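Local coordinates for ESX-1 secretion-associated protein EspB (Mycobacterium marinum, PDB 7P0Z) that is secreted by the mycobacterial ESX-1 system and, in its heptameric assembly, probably forms a channel-like structure that takes part in protein transport, at residues Q14-R19 with E176-D181; L163-D168 with H199-S204; A205-Q210 with E272-P277; P26-P31 with N159-S164. All coordinates share one frame; numbering follows the deposited sequence.

Interaction 1. Residues Q14-R19 with E176-D181; sequences QEILNR and ENWEGD
E15 and I16, neighbours on helix 13-23, meet the turn around W178 in two different ways, one polar and one apolar. The E15 side chain leaves the helix with CG anti to the backbone N (chi1 -173°) and stays extended beyond it, which carries the carboxylate to the backbone of 176-178. There OE2 accepts the hydrogen bond from N177 N at 2.9 Å. The bond is nearly straight (169° at the hydrogen) and arrives on the syn side of the carboxylate. E176 N, 3.2 Å from the same OE2, gives a weak, strongly bent second bond. E15 OE1 takes no part in this bonding and lies 3.9 Å from W178 CB. One cost is visible: E176 OE1 stands 3.8 Å from E15 OE2, a pairing of like charges that would be mildly unfavourable.

The apolar half is a CH-pi contact. I16 CG1 is anti to the carbonyl carbon and its outer bond is fully extended (chi2 180°), so CD1 stands 3.4 Å above the indole plane, over its centre, with W178 CD2 at 3.5 Å. The two side chains cross at about a right angle. The indole NE1 is hydrogen-bonded to Y83 OH, and F175 meets the ring edge-to-face, both in the same chain. With W178 two residues before G180, the N-cap of helix 181-224, the turn is the W-x-G motif of the EsxAB clan, here linked to a PE-domain tyrosine as in the composite secretion signal of type VII substrates.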
# COMPACT_ATOMS: atom_id res chain seq x y z
N GLN A 14 10.71 51.63 -6.02
CA GLN A 14 11.88 51.41 -5.19
C GLN A 14 11.78 50.10 -4.43
O GLN A 14 12.79 49.41 -4.24
CB GLN A 14 12.08 52.58 -4.24
CG GLN A 14 13.48 52.68 -3.68
CD GLN A 14 14.55 52.59 -4.74
OE1 GLN A 14 14.47 53.21 -5.79
NE2 GLN A 14 15.56 51.81 -4.46
N GLU A 15 10.57 49.73 -4.01
CA GLU A 15 10.40 48.43 -3.39
C GLU A 15 10.78 47.31 -4.35
O GLU A 15 11.48 46.37 -3.97
CB GLU A 15 8.96 48.24 -2.93
CG GLU A 15 8.78 46.97 -2.13
CD GLU A 15 7.41 46.36 -2.26
OE1 GLU A 15 7.12 45.76 -3.30
OE2 GLU A 15 6.63 46.45 -1.30
N ILE A 16 10.36 47.42 -5.60
CA ILE A 16 10.68 46.38 -6.56
C ILE A 16 12.18 46.31 -6.81
O ILE A 16 12.75 45.22 -6.87
CB ILE A 16 9.90 46.60 -7.87
CG1 ILE A 16 8.43 46.85 -7.56
CG2 ILE A 16 10.03 45.42 -8.78
CD1 ILE A 16 7.61 47.07 -8.76
N LEU A 17 12.84 47.45 -6.95
CA LEU A 17 14.27 47.41 -7.19
C LEU A 17 15.02 46.83 -6.00
O LEU A 17 15.98 46.06 -6.17
CB LEU A 17 14.79 48.80 -7.53
CG LEU A 17 14.26 49.33 -8.84
CD1 LEU A 17 14.55 50.79 -8.98
CD2 LEU A 17 14.83 48.57 -10.00
N ASN A 18 14.62 47.19 -4.79
CA ASN A 18 15.26 46.62 -3.62
C ASN A 18 15.06 45.12 -3.56
O ASN A 18 15.98 44.37 -3.22
CB ASN A 18 14.73 47.28 -2.36
CG ASN A 18 15.24 48.66 -2.18
OD1 ASN A 18 16.23 49.06 -2.77
ND2 ASN A 18 14.57 49.41 -1.33
N ARG A 19 13.86 44.65 -3.89
CA ARG A 19 13.62 43.22 -3.89
C ARG A 19 14.43 42.52 -4.97
O ARG A 19 14.88 41.39 -4.77
CB ARG A 19 12.13 42.96 -4.07
CG ARG A 19 11.32 43.39 -2.90
CD ARG A 19 11.77 42.76 -1.61
NE ARG A 19 11.70 41.31 -1.69
CZ ARG A 19 10.60 40.60 -1.51
NH1 ARG A 19 9.46 41.21 -1.24
NH2 ARG A 19 10.63 39.29 -1.62
N GLU A 176 4.88 43.97 -0.40
CA GLU A 176 3.96 44.80 0.36
C GLU A 176 3.09 45.65 -0.54
O GLU A 176 1.87 45.50 -0.57
CB GLU A 176 4.73 45.70 1.31
CG GLU A 176 5.54 45.00 2.30
CD GLU A 176 6.46 45.93 3.03
OE1 GLU A 176 6.88 46.94 2.43
OE2 GLU A 176 6.75 45.69 4.22
N ASN A 177 3.70 46.54 -1.31
CA ASN A 177 2.98 47.59 -1.99
C ASN A 177 2.84 47.39 -3.48
O ASN A 177 2.43 48.31 -4.17
CB ASN A 177 3.65 48.93 -1.73
CG ASN A 177 3.87 49.18 -0.30
OD1 ASN A 177 2.93 49.19 0.48
ND2 ASN A 177 5.11 49.38 0.08
N TRP A 178 3.18 46.24 -4.01
CA TRP A 178 3.08 46.04 -5.44
C TRP A 178 1.95 45.09 -5.75
O TRP A 178 1.77 44.09 -5.06
CB TRP A 178 4.38 45.52 -6.02
CG TRP A 178 4.39 45.58 -7.48
CD1 TRP A 178 3.69 46.42 -8.25
CD2 TRP A 178 5.09 44.71 -8.35
NE1 TRP A 178 3.92 46.16 -9.56
CE2 TRP A 178 4.79 45.11 -9.66
CE3 TRP A 178 5.97 43.65 -8.16
CZ2 TRP A 178 5.32 44.49 -10.76
CZ3 TRP A 178 6.49 43.03 -9.26
CH2 TRP A 178 6.16 43.45 -10.55
N GLU A 179 1.18 45.41 -6.77
CA GLU A 179 -0.02 44.65 -7.05
C GLU A 179 -0.29 44.70 -8.54
O GLU A 179 0.32 45.47 -9.27
CB GLU A 179 -1.19 45.19 -6.24
CG GLU A 179 -2.29 44.19 -6.07
CD GLU A 179 -3.35 44.65 -5.09
OE1 GLU A 179 -3.27 45.81 -4.65
OE2 GLU A 179 -4.22 43.83 -4.73
N GLY A 180 -1.16 43.83 -9.01
CA GLY A 180 -1.47 43.73 -10.41
C GLY A 180 -0.97 42.44 -11.00
O GLY A 180 -0.52 41.53 -10.30
N ASP A 181 -1.04 42.36 -12.33
CA ASP A 181 -0.73 41.11 -13.00
C ASP A 181 0.75 40.78 -12.95
O ASP A 181 1.12 39.63 -12.69
CB ASP A 181 -1.19 41.17 -14.44
CG ASP A 181 -2.66 41.06 -14.56
OD1 ASP A 181 -3.28 40.71 -13.55
OD2 ASP A 181 -3.19 41.33 -15.65

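Interaction 2. Residues L163-D168 with H199-S204; sequences LSLQRD and HMAKLS
L165 reaches A201 through two staggered torsions: CG stands anti to the carbonyl carbon (chi1 -74°), and CD1 is anti to CA (chi2 -176°). The resulting extended branch lays CD1 against the backbone of the opposing helix, 3.8 Å from A201 N and 4.2 Å from M200 C, while L165 CB rests directly on A201 CB at 4.0 Å. Since A201 offers nothing larger than a methyl group here, the two helix backbones come close: the CA atoms of L165 and A201 are 6.0 Å apart.

Two flanking groups close the sides. Q166 leaves its helix beside the contact, yet its CG arrives 4.3 Å from A201 CB; its amide oxygen OE1 serves another purpose, bonding to Q50 of a neighbouring subunit. On the other flank S204 OG approaches L165 CD1 but is occupied within its own helix, donating to M200 O at 2.9 Å. That carbonyl oxygen is gripped twice, because S204 N also bonds to it; the two donors come from opposite faces of the carbonyl plane, the hydroxyl tilted 31° from it. The serine thus settles its polar end inside its own helix and presents it to the leucine without needing a polar partner across the gap. No hydrogen bond joins the two segments; all five touching residues are buried.

Segment directions taken from the CA positions run roughly antiparallel. Helices 149-166 and 181-224 follow each other in the chain, and this leucine-on-alanine packing belongs to the helix-turn-helix hairpin characteristic of the EsxAB clan, here in the PPE domain.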
# COMPACT_ATOMS: atom_id res chain seq x y z
N LEU A 163 20.58 24.09 6.76
CA LEU A 163 19.95 25.10 7.59
C LEU A 163 20.09 26.49 6.99
O LEU A 163 19.15 27.29 7.04
CB LEU A 163 20.54 25.06 8.99
CG LEU A 163 20.26 23.77 9.73
CD1 LEU A 163 20.81 23.86 11.12
CD2 LEU A 163 18.77 23.48 9.76
N SER A 164 21.25 26.80 6.43
CA SER A 164 21.44 28.14 5.94
C SER A 164 20.64 28.40 4.67
O SER A 164 20.25 29.53 4.41
CB SER A 164 22.91 28.42 5.75
OG SER A 164 23.46 27.56 4.80
N LEU A 165 20.37 27.37 3.87
CA LEU A 165 19.42 27.53 2.79
C LEU A 165 18.03 27.78 3.32
O LEU A 165 17.32 28.66 2.84
CB LEU A 165 19.41 26.31 1.89
CG LEU A 165 20.55 26.05 0.92
CD1 LEU A 165 20.21 24.82 0.11
CD2 LEU A 165 20.77 27.23 0.03
N GLN A 166 17.61 27.00 4.32
CA GLN A 166 16.30 27.21 4.90
C GLN A 166 16.13 28.60 5.48
O GLN A 166 15.03 29.15 5.46
CB GLN A 166 16.03 26.17 5.96
CG GLN A 166 15.39 24.94 5.44
CD GLN A 166 15.41 23.82 6.43
OE1 GLN A 166 14.37 23.28 6.77
NE2 GLN A 166 16.58 23.41 6.86
N ARG A 167 17.19 29.20 5.98
CA ARG A 167 17.04 30.53 6.55
C ARG A 167 16.97 31.61 5.50
O ARG A 167 16.79 32.77 5.86
CB ARG A 167 18.20 30.89 7.45
CG ARG A 167 18.35 30.08 8.63
CD ARG A 167 19.48 30.62 9.40
NE ARG A 167 19.73 29.75 10.52
CZ ARG A 167 20.60 28.77 10.48
NH1 ARG A 167 21.33 28.60 9.40
NH2 ARG A 167 20.77 27.98 11.52
N ASP A 168 17.13 31.29 4.23
CA ASP A 168 17.33 32.30 3.23
C ASP A 168 16.18 32.36 2.22
O ASP A 168 16.38 32.74 1.08
CB ASP A 168 18.65 32.09 2.51
CG ASP A 168 19.27 33.37 2.08
OD1 ASP A 168 18.70 34.43 2.38
OD2 ASP A 168 20.34 33.33 1.44
N HIS A 199 13.56 22.18 -1.74
CA HIS A 199 13.91 20.84 -2.20
C HIS A 199 15.42 20.64 -2.18
O HIS A 199 15.90 19.55 -1.83
CB HIS A 199 13.34 20.61 -3.59
CG HIS A 199 13.43 19.19 -4.04
ND1 HIS A 199 14.49 18.72 -4.78
CD2 HIS A 199 12.63 18.13 -3.82
CE1 HIS A 199 14.33 17.44 -5.01
NE2 HIS A 199 13.21 17.06 -4.45
N MET A 200 16.18 21.66 -2.55
CA MET A 200 17.63 21.53 -2.54
C MET A 200 18.16 21.40 -1.13
O MET A 200 19.13 20.68 -0.88
CB MET A 200 18.25 22.74 -3.23
CG MET A 200 18.03 22.79 -4.71
SD MET A 200 18.56 21.30 -5.57
CE MET A 200 20.26 21.72 -5.85
N ALA A 201 17.56 22.11 -0.18
CA ALA A 201 17.95 21.96 1.21
C ALA A 201 17.66 20.55 1.69
O ALA A 201 18.45 19.97 2.43
CB ALA A 201 17.22 22.98 2.07
N LYS A 202 16.53 20.00 1.29
CA LYS A 202 16.20 18.64 1.65
C LYS A 202 17.21 17.65 1.09
O LYS A 202 17.58 16.68 1.75
CB LYS A 202 14.80 18.34 1.16
CG LYS A 202 14.22 17.10 1.65
CD LYS A 202 12.83 16.99 1.12
CE LYS A 202 11.89 17.95 1.83
NZ LYS A 202 11.59 17.55 3.22
N LEU A 203 17.67 17.89 -0.13
CA LEU A 203 18.70 17.03 -0.70
C LEU A 203 20.01 17.16 0.05
O LEU A 203 20.71 16.17 0.26
CB LEU A 203 18.89 17.38 -2.17
CG LEU A 203 17.73 16.99 -3.06
CD1 LEU A 203 18.05 17.33 -4.50
CD2 LEU A 203 17.39 15.54 -2.91
N SER A 204 20.38 18.38 0.43
CA SER A 204 21.56 18.56 1.26
C SER A 204 21.44 17.79 2.56
O SER A 204 22.40 17.17 3.03
CB SER A 204 21.76 20.04 1.56
OG SER A 204 21.72 20.80 0.38

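Interaction 3. Residues A205-Q210 with E272-P277; sequences ASLAKQ and EPVNPP
Q210 and E272 meet amide to backbone carbonyl. The glutamine stretches out from helix 181-224, CD anti to CA (chi2 -176°), and NE2 donates to E272 O at 3.2 Å. Three measures show good alignment: the hydrogen lies almost on the line between the two heavy atoms (171°), the acceptor sits in the plane of the Q210 amide, and the donor lies in the carbonyl plane on a lone pair. The aliphatic part of E272 is close as well, its CB 3.9 Å from Q210 NE2.

V274 faces the helix beside this bond. Its CG2 is shared among three side chains: L207 CD1 approaches to 4.3 Å, while S206 OG and Q210 OE1 each come to 4.4 Å. L207 starts off alongside the loop; CG is anti to the backbone N and the second torsion (chi2 66°) places CD1 near the valine. The S206 hydroxyl is bonded to L203 O, so its approach to V274 is mere packing.

The strand-free chain continues around this contact with helices. V274 N bonds to S54 OG on helix 42-81, L207 packs on F154 and W158 of helix 149-166, and P276 rests between helices 42-81 and 181-224, touching Y61 and L203.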
# COMPACT_ATOMS: atom_id res chain seq x y z
N ALA A 205 20.26 17.83 3.17
CA ALA A 205 20.05 17.09 4.39
C ALA A 205 20.22 15.60 4.16
O ALA A 205 20.84 14.91 4.97
CB ALA A 205 18.67 17.38 4.95
N SER A 206 19.68 15.09 3.07
CA SER A 206 19.81 13.67 2.81
C SER A 206 21.26 13.29 2.56
O SER A 206 21.70 12.19 2.91
CB SER A 206 18.93 13.28 1.63
OG SER A 206 19.62 13.45 0.42
N LEU A 207 22.02 14.20 1.97
CA LEU A 207 23.44 13.98 1.79
C LEU A 207 24.14 13.83 3.13
O LEU A 207 24.91 12.88 3.36
CB LEU A 207 24.00 15.16 1.02
CG LEU A 207 25.33 15.04 0.33
CD1 LEU A 207 25.18 14.03 -0.78
CD2 LEU A 207 25.71 16.38 -0.21
N ALA A 208 23.88 14.76 4.05
CA ALA A 208 24.50 14.67 5.37
C ALA A 208 24.03 13.43 6.10
O ALA A 208 24.80 12.79 6.83
CB ALA A 208 24.18 15.92 6.18
N LYS A 209 22.77 13.07 5.91
CA LYS A 209 22.24 11.88 6.54
C LYS A 209 22.97 10.63 6.08
O LYS A 209 23.31 9.77 6.89
CB LYS A 209 20.75 11.78 6.24
CG LYS A 209 20.10 10.65 6.90
CD LYS A 209 18.67 10.53 6.52
CE LYS A 209 18.09 9.27 7.11
NZ LYS A 209 16.69 9.04 6.71
N GLN A 210 23.25 10.53 4.78
CA GLN A 210 24.01 9.40 4.29
C GLN A 210 25.42 9.37 4.85
O GLN A 210 25.95 8.31 5.17
CB GLN A 210 24.05 9.42 2.77
CG GLN A 210 22.79 9.03 2.10
CD GLN A 210 22.96 9.00 0.62
OE1 GLN A 210 23.78 9.72 0.08
NE2 GLN A 210 22.22 8.15 -0.05
N GLU A 272 22.42 5.43 -2.29
CA GLU A 272 21.66 5.96 -3.40
C GLU A 272 22.34 7.20 -3.96
O GLU A 272 22.84 8.03 -3.21
CB GLU A 272 20.26 6.32 -2.93
CG GLU A 272 19.44 5.14 -2.63
CD GLU A 272 18.85 4.54 -3.86
OE1 GLU A 272 17.80 5.03 -4.33
OE2 GLU A 272 19.45 3.59 -4.38
N PRO A 273 22.38 7.35 -5.27
CA PRO A 273 22.77 8.64 -5.84
C PRO A 273 21.72 9.70 -5.59
O PRO A 273 20.55 9.41 -5.35
CB PRO A 273 22.90 8.33 -7.33
CG PRO A 273 22.02 7.20 -7.54
CD PRO A 273 22.04 6.38 -6.31
N VAL A 274 22.15 10.94 -5.65
CA VAL A 274 21.29 12.09 -5.41
C VAL A 274 21.21 12.86 -6.71
O VAL A 274 22.21 13.45 -7.12
CB VAL A 274 21.82 12.97 -4.29
CG1 VAL A 274 20.92 14.16 -4.06
CG2 VAL A 274 21.95 12.18 -3.03
N ASN A 275 20.05 12.89 -7.36
CA ASN A 275 19.95 13.73 -8.53
C ASN A 275 19.06 14.93 -8.27
O ASN A 275 17.86 14.78 -8.02
CB ASN A 275 19.48 13.00 -9.79
CG ASN A 275 18.18 12.33 -9.63
OD1 ASN A 275 17.65 12.23 -8.53
ND2 ASN A 275 17.59 11.97 -10.75
N PRO A 276 19.61 16.12 -8.34
CA PRO A 276 18.83 17.32 -8.09
C PRO A 276 17.97 17.67 -9.29
O PRO A 276 18.43 17.55 -10.43
CB PRO A 276 19.91 18.40 -7.87
CG PRO A 276 21.19 17.67 -7.83
CD PRO A 276 21.02 16.43 -8.57
N PRO A 277 16.74 18.09 -9.07
CA PRO A 277 15.96 18.62 -10.18
C PRO A 277 16.52 19.96 -10.60
O PRO A 277 17.09 20.70 -9.80
CB PRO A 277 14.56 18.76 -9.59
CG PRO A 277 14.81 18.99 -8.16
CD PRO A 277 16.06 18.27 -7.79

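Interaction 4. Residues P26-P31 with N159-S164; sequences PMATPP and NNFNLS
F161 is the centre of the first shell, with A28 at its rim and P30 over one face. P30 CA stands 3.4 Å above the ring plane, displaced toward the rim, and 27° off the normal through the centroid: a CH-pi contact. P30 CB adds an apolar touch on F161 CE1 at 3.9 Å, the two side chains lying side by side and pointing the same way. Near the plane of the ring, A28 O approaches the edge, 3.3 Å from F161 CE1. A28 CB turns to the helix, meeting S164 OG at 3.3 Å, and P31 CD reaches F161 CB at 4.1 Å.

What positions these groups comes next. The ring swings out toward the loop because CG is anti to the backbone N (chi1 -167°). S164 OG takes the crowded position between N and the carbonyl carbon (chi1 62°), within hydrogen-bonding distance of both N160 O and F161 O in its own helix. P30 and P31 keep polyproline-like backbone angles; farther out, W158 touches both prolines, L62 touches P30 and F161, and R59 NH1 binds P31 O.

No hydrogen bond crosses the contact. Binding therefore rests on dispersion and the CH-pi approach, with a carbonyl oxygen at the ring edge, where the aromatic hydrogens carry partial positive charge and probably make its approach mildly favourable.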
# COMPACT_ATOMS: atom_id res chain seq x y z
N PRO A 26 24.10 36.73 -3.17
CA PRO A 26 24.62 35.37 -2.99
C PRO A 26 23.98 34.68 -1.80
O PRO A 26 23.74 35.29 -0.76
CB PRO A 26 26.11 35.60 -2.77
CG PRO A 26 26.22 36.98 -2.34
CD PRO A 26 25.16 37.73 -3.03
N MET A 27 23.70 33.41 -1.96
CA MET A 27 23.26 32.60 -0.84
C MET A 27 24.47 31.99 -0.17
O MET A 27 25.61 32.34 -0.47
CB MET A 27 22.26 31.56 -1.31
CG MET A 27 21.10 32.16 -2.05
SD MET A 27 19.90 30.97 -2.62
CE MET A 27 18.91 30.79 -1.16
N ALA A 28 24.24 31.09 0.76
CA ALA A 28 25.33 30.44 1.46
C ALA A 28 26.20 29.68 0.48
O ALA A 28 25.74 29.19 -0.54
CB ALA A 28 24.78 29.51 2.52
N THR A 29 27.46 29.61 0.78
CA THR A 29 28.36 28.81 -0.03
C THR A 29 28.31 27.36 0.43
O THR A 29 28.43 27.09 1.62
CB THR A 29 29.77 29.32 0.07
OG1 THR A 29 29.75 30.74 0.03
CG2 THR A 29 30.54 28.86 -1.09
N PRO A 30 28.11 26.42 -0.48
CA PRO A 30 28.09 25.01 -0.09
C PRO A 30 29.46 24.53 0.33
O PRO A 30 30.48 25.12 -0.06
CB PRO A 30 27.61 24.31 -1.37
CG PRO A 30 27.99 25.23 -2.44
CD PRO A 30 27.88 26.60 -1.91
N PRO A 31 29.54 23.47 1.11
CA PRO A 31 30.85 22.93 1.49
C PRO A 31 31.57 22.33 0.30
O PRO A 31 30.95 21.89 -0.66
CB PRO A 31 30.52 21.86 2.53
CG PRO A 31 29.06 21.67 2.48
CD PRO A 31 28.46 22.54 1.45
N ASN A 159 24.87 19.64 6.70
CA ASN A 159 23.77 20.05 7.57
C ASN A 159 23.74 21.56 7.77
O ASN A 159 22.67 22.17 7.78
CB ASN A 159 23.86 19.35 8.91
CG ASN A 159 22.91 18.21 9.01
OD1 ASN A 159 21.75 18.33 8.64
ND2 ASN A 159 23.38 17.10 9.53
N ASN A 160 24.91 22.17 7.95
CA ASN A 160 24.94 23.61 8.04
C ASN A 160 24.39 24.24 6.78
O ASN A 160 23.64 25.21 6.85
CB ASN A 160 26.36 24.11 8.29
CG ASN A 160 26.84 23.78 9.65
OD1 ASN A 160 26.06 23.58 10.57
ND2 ASN A 160 28.14 23.72 9.81
N PHE A 161 24.75 23.69 5.62
CA PHE A 161 24.23 24.24 4.38
C PHE A 161 22.72 24.09 4.28
O PHE A 161 22.03 25.01 3.84
CB PHE A 161 24.91 23.59 3.19
CG PHE A 161 24.67 24.31 1.92
CD1 PHE A 161 25.16 25.58 1.74
CD2 PHE A 161 23.87 23.76 0.94
CE1 PHE A 161 24.90 26.26 0.59
CE2 PHE A 161 23.61 24.44 -0.21
CZ PHE A 161 24.13 25.70 -0.38
N ASN A 162 22.20 22.92 4.64
CA ASN A 162 20.76 22.72 4.77
C ASN A 162 20.10 23.85 5.55
O ASN A 162 19.16 24.50 5.07
CB ASN A 162 20.52 21.39 5.47
CG ASN A 162 19.08 21.11 5.74
OD1 ASN A 162 18.20 21.66 5.11
ND2 ASN A 162 18.83 20.32 6.75
N LEU A 163 20.58 24.09 6.76
CA LEU A 163 19.95 25.10 7.59
C LEU A 163 20.09 26.49 6.99
O LEU A 163 19.15 27.29 7.04
CB LEU A 163 20.54 25.06 8.99
CG LEU A 163 20.26 23.77 9.73
CD1 LEU A 163 20.81 23.86 11.12
CD2 LEU A 163 18.77 23.48 9.76
N SER A 164 21.25 26.80 6.43
CA SER A 164 21.44 28.14 5.94
C SER A 164 20.64 28.40 4.67
O SER A 164 20.25 29.53 4.41
CB SER A 164 22.91 28.42 5.75
OG SER A 164 23.46 27.56 4.80

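The four contacts run along one elongated helical bundle. Interaction 1 sits at one end, its centre 36 Å from that of the chain, whereas interactions 2, 3 and 4 gather near the middle. Interactions 2 and 4 have centres 7 Å apart and share L163 and S164 on helix 149-166; interactions 2 and 3, 12 Å apart, both use helix 181-224 and touch where H199 and L203 meet P276 and P277. In sequence, interaction 4 is nested inside the loop closed by interaction 1, which crosses interaction 2, and interaction 3 follows all. Interactions 1 and 4 thus join the PE region to the PPE region, while 2 and 3 hold the PPE region together.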